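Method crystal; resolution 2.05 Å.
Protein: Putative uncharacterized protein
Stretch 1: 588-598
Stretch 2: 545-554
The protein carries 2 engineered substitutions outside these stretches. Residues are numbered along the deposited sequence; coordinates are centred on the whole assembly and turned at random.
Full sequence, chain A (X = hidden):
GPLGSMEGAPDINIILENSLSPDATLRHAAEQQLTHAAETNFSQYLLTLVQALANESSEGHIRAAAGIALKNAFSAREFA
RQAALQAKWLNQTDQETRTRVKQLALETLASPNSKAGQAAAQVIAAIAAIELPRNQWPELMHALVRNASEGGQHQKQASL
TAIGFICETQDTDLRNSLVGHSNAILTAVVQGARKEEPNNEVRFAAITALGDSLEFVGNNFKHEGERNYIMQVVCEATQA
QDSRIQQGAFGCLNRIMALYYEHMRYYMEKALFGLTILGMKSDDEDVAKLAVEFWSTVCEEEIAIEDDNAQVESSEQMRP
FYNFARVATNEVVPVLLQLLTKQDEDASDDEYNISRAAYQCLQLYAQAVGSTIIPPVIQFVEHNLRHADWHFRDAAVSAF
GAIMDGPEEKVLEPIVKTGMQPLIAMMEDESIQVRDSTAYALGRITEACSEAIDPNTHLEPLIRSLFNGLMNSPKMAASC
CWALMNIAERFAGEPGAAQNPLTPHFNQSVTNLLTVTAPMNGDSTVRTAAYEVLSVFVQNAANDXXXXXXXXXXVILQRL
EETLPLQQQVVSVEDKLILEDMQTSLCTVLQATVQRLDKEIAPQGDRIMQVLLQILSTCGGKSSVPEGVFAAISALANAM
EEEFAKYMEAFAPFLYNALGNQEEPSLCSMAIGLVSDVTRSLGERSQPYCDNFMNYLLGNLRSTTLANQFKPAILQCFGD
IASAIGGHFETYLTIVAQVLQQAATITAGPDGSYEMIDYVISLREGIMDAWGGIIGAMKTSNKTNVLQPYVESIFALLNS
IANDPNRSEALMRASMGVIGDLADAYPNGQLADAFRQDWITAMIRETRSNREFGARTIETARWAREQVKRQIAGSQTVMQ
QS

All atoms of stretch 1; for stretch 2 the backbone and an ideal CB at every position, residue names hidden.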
# COMPACT_ATOMS: atom_id res chain seq x y z
N THR A 588 -9.31 -18.04 11.93
CA THR A 588 -8.55 -16.97 12.57
C THR A 588 -8.66 -17.06 14.09
O THR A 588 -7.66 -16.95 14.80
CB THR A 588 -9.04 -15.58 12.11
OG1 THR A 588 -8.72 -15.41 10.72
CG2 THR A 588 -8.37 -14.48 12.92
N VAL A 589 -9.87 -17.26 14.59
CA VAL A 589 -10.11 -17.40 16.02
C VAL A 589 -9.47 -18.68 16.54
O VAL A 589 -8.82 -18.67 17.59
CB VAL A 589 -11.61 -17.42 16.35
CG1 VAL A 589 -11.81 -17.60 17.85
CG2 VAL A 589 -12.28 -16.14 15.88
N LEU A 590 -9.66 -19.78 15.82
CA LEU A 590 -9.06 -21.05 16.18
C LEU A 590 -7.54 -20.91 16.31
O LEU A 590 -6.95 -21.35 17.30
CB LEU A 590 -9.39 -22.13 15.15
CG LEU A 590 -8.72 -23.48 15.41
CD1 LEU A 590 -9.22 -24.08 16.71
CD2 LEU A 590 -8.93 -24.45 14.25
N GLN A 591 -6.93 -20.28 15.31
CA GLN A 591 -5.50 -20.01 15.32
C GLN A 591 -5.07 -19.26 16.58
O GLN A 591 -4.03 -19.55 17.16
CB GLN A 591 -5.11 -19.21 14.07
CG GLN A 591 -3.63 -18.89 13.95
CD GLN A 591 -3.33 -17.96 12.79
OE1 GLN A 591 -4.14 -17.82 11.87
NE2 GLN A 591 -2.17 -17.31 12.83
N ALA A 592 -5.90 -18.30 16.99
CA ALA A 592 -5.62 -17.50 18.18
C ALA A 592 -5.61 -18.35 19.44
O ALA A 592 -4.72 -18.22 20.28
CB ALA A 592 -6.64 -16.38 18.31
N THR A 593 -6.60 -19.24 19.56
CA THR A 593 -6.70 -20.11 20.72
C THR A 593 -5.55 -21.12 20.75
O THR A 593 -5.05 -21.46 21.82
CB THR A 593 -8.03 -20.87 20.76
OG1 THR A 593 -8.15 -21.69 19.58
CG2 THR A 593 -9.21 -19.90 20.82
N VAL A 594 -5.15 -21.59 19.58
CA VAL A 594 -4.05 -22.55 19.48
C VAL A 594 -2.75 -21.92 19.97
O VAL A 594 -2.06 -22.48 20.83
CB VAL A 594 -3.85 -23.06 18.04
CG1 VAL A 594 -2.58 -23.89 17.95
CG2 VAL A 594 -5.06 -23.89 17.60
N GLN A 595 -2.42 -20.75 19.42
CA GLN A 595 -1.22 -20.02 19.82
C GLN A 595 -1.24 -19.66 21.30
O GLN A 595 -0.22 -19.78 21.99
CB GLN A 595 -1.06 -18.74 18.99
CG GLN A 595 -0.70 -18.97 17.54
CD GLN A 595 -0.33 -17.69 16.81
OE1 GLN A 595 -0.80 -17.43 15.70
NE2 GLN A 595 0.52 -16.88 17.43
N ARG A 596 -2.40 -19.23 21.78
CA ARG A 596 -2.53 -18.79 23.17
C ARG A 596 -2.40 -19.96 24.14
O ARG A 596 -1.83 -19.82 25.22
CB ARG A 596 -3.87 -18.08 23.38
CG ARG A 596 -3.97 -17.40 24.74
CD ARG A 596 -2.84 -16.41 24.93
NE ARG A 596 -2.77 -15.93 26.31
CZ ARG A 596 -2.02 -16.48 27.27
NH1 ARG A 596 -1.28 -17.54 27.00
NH2 ARG A 596 -2.03 -15.97 28.49
N LEU A 597 -2.94 -21.12 23.77
CA LEU A 597 -2.92 -22.28 24.65
C LEU A 597 -1.57 -23.00 24.58
O LEU A 597 -1.15 -23.63 25.55
CB LEU A 597 -4.05 -23.24 24.30
CG LEU A 597 -5.45 -22.83 24.76
CD1 LEU A 597 -6.51 -23.76 24.20
CD2 LEU A 597 -5.53 -22.78 26.28
N ASP A 598 -0.91 -22.89 23.43
CA ASP A 598 0.35 -23.58 23.17
C ASP A 598 0.21 -25.08 23.42
O ASP A 598 -0.68 -25.72 22.86
CB ASP A 598 1.48 -23.00 24.03
CG ASP A 598 2.86 -23.33 23.48
OD1 ASP A 598 2.98 -23.53 22.26
OD2 ASP A 598 3.82 -23.39 24.28
N UNK A 545 -7.50 -16.83 32.22
CA UNK A 545 -8.54 -17.03 31.21
C UNK A 545 -8.29 -18.25 30.32
O UNK A 545 -9.08 -18.53 29.42
CB UNK A 545 -8.65 -15.78 30.34
N UNK A 546 -7.21 -18.98 30.58
CA UNK A 546 -6.79 -20.07 29.71
C UNK A 546 -7.85 -21.17 29.57
O UNK A 546 -8.06 -21.70 28.48
CB UNK A 546 -5.49 -20.68 30.24
N UNK A 547 -8.50 -21.52 30.68
CA UNK A 547 -9.55 -22.53 30.65
C UNK A 547 -10.73 -22.06 29.81
O UNK A 547 -11.38 -22.86 29.13
CB UNK A 547 -10.01 -22.86 32.07
N UNK A 548 -11.00 -20.76 29.84
CA UNK A 548 -12.05 -20.16 29.03
C UNK A 548 -11.69 -20.24 27.55
O UNK A 548 -12.53 -20.56 26.71
CB UNK A 548 -12.28 -18.71 29.45
N UNK A 549 -10.43 -19.94 27.23
CA UNK A 549 -9.90 -20.06 25.87
C UNK A 549 -10.04 -21.49 25.35
O UNK A 549 -10.41 -21.72 24.20
CB UNK A 549 -8.43 -19.63 25.83
N UNK A 550 -9.74 -22.45 26.23
CA UNK A 550 -9.90 -23.87 25.93
C UNK A 550 -11.35 -24.19 25.56
O UNK A 550 -11.61 -24.81 24.53
CB UNK A 550 -9.46 -24.72 27.12
N UNK A 551 -12.28 -23.76 26.41
CA UNK A 551 -13.71 -23.93 26.16
C UNK A 551 -14.14 -23.26 24.86
O UNK A 551 -14.94 -23.80 24.10
CB UNK A 551 -14.52 -23.37 27.33
N UNK A 552 -13.61 -22.06 24.61
CA UNK A 552 -13.90 -21.33 23.38
C UNK A 552 -13.44 -22.09 22.14
O UNK A 552 -14.15 -22.14 21.14
CB UNK A 552 -13.24 -19.95 23.42
N UNK A 553 -12.25 -22.67 22.23
CA UNK A 553 -11.68 -23.42 21.11
C UNK A 553 -12.60 -24.56 20.69
O UNK A 553 -12.68 -24.89 19.51
CB UNK A 553 -10.30 -23.97 21.48
N UNK A 554 -13.28 -25.16 21.66
CA UNK A 554 -14.23 -26.24 21.39
C UNK A 554 -15.46 -25.74 20.65
O UNK A 554 -15.94 -26.39 19.71
CB UNK A 554 -14.65 -26.91 22.70

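The helix of stretch 1, 588-597, and the helix that begins at 546 run with N-to-C directions 145° apart, so they are roughly antiparallel, and their axes approach to 9.5 Å. Position 553 therefore lies by Thr593 (CA to CA 6.0 Å), and position 546 by Leu597 (CA to CA 6.7 Å).

Position 545 precedes the helix, with phi/psi of -99/1°. Its CA-to-CB bond points sideways, and the ideal CB has nothing of stretch 1 within 5.5 Å, so the contact sets little restriction. The residue is Ser545; its backbone O accepts from the backbone N of position 549 at 2.9 Å.

At 546 the CA-to-CB bond is also sideways, but the ideal CB lies 4.5 Å from Leu597 CD2, and the aliphatic and guanidinium parts of Arg596 are nearby. A long apolar chain, such as leucine, methionine or isoleucine, could turn back toward them. The residue is Leu546, with chi1 m and chi2 t. Its CD2 lies 4.1 Å from Leu597 CD2 and 3.8 Å from Arg596 NH1, covering one face of the guanidinium.

Positions 547 and 548 find no partner in stretch 1: CB points away at 547 and is out of reach at 548. Small or polar residues would serve, among many others. They are Ser547 and Ala548.

Position 549 points toward stretch 1. Its ideal CB is 4.3 Å from Leu597 CD2 and 5.1 Å from both Thr593 CG2 and Arg596 CG, an apolar setting in which valine, isoleucine or alanine would be reasonable. The residue is Val549, chi1 t. Its CG1 packs 3.8 Å from Leu597 CG and 3.8 Å from Thr593 CB, bridging residues one helical turn apart.

At 550 the CB points away, yet Leu597 CD1 lies 4.3 Å from the ideal CB. A small residue is sufficient, although a longer chain could also leave along this direction. Ala550 is found, its CA 3.8 Å from Leu597 CD1, so the leucine packs against backbone as well as methyl.

Position 551 points away with nothing nearby, leaving the choice wide; it is Ser551.

Position 552 points toward stretch 1, but its ideal CB is still 4.8 Å from Thr593 CG2, with Val589 farther along. That gap suits a branched or extended apolar chain. Leu552, chi1 t and chi2 p, reaches across it: CD2 is 4.1 Å from Thr593 CG2 and 4.3 Å from Val589 CG1.

At 553 the CB points toward stretch 1 and is already 3.7 Å from Thr593 OG1, with Leu597 CD1 at 4.7 Å and Leu590 CD1 at 4.9 Å. Alanine, serine or glycine would fit this close approach. The residue is Ser553, chi1 p, whose OG donates to Ala550 O at 2.5 Å. Thr593 OG1 likewise donates within its own helix, to Leu590 O at 2.6 Å. No hydrogen bond crosses the contact.

Position 554 points away, so stretch 1 imposes no choice; it is Thr554.

Stretch 2 545-554: SLSAVASLST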
# COMPACT_ATOMS: atom_id res chain seq x y z
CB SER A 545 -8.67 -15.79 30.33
OG SER A 545 -9.18 -14.68 31.04
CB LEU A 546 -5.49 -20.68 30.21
CG LEU A 546 -4.23 -19.88 29.87
CD1 LEU A 546 -2.98 -20.65 30.26
CD2 LEU A 546 -4.21 -19.51 28.40
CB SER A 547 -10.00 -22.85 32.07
OG SER A 547 -10.17 -21.67 32.84
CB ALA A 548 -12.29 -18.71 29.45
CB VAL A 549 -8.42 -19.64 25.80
CG1 VAL A 549 -7.84 -19.93 24.42
CG2 VAL A 549 -8.26 -18.18 26.15
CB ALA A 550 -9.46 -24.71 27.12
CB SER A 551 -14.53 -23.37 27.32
OG SER A 551 -14.39 -24.18 28.48
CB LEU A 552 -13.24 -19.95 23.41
CG LEU A 552 -13.35 -19.18 22.09
CD1 LEU A 552 -14.80 -18.91 21.76
CD2 LEU A 552 -12.55 -17.89 22.12
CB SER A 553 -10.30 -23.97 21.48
OG SER A 553 -10.40 -25.08 22.35
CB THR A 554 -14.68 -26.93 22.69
OG1 THR A 554 -13.54 -27.46 23.38
CG2 THR A 554 -15.65 -28.07 22.39
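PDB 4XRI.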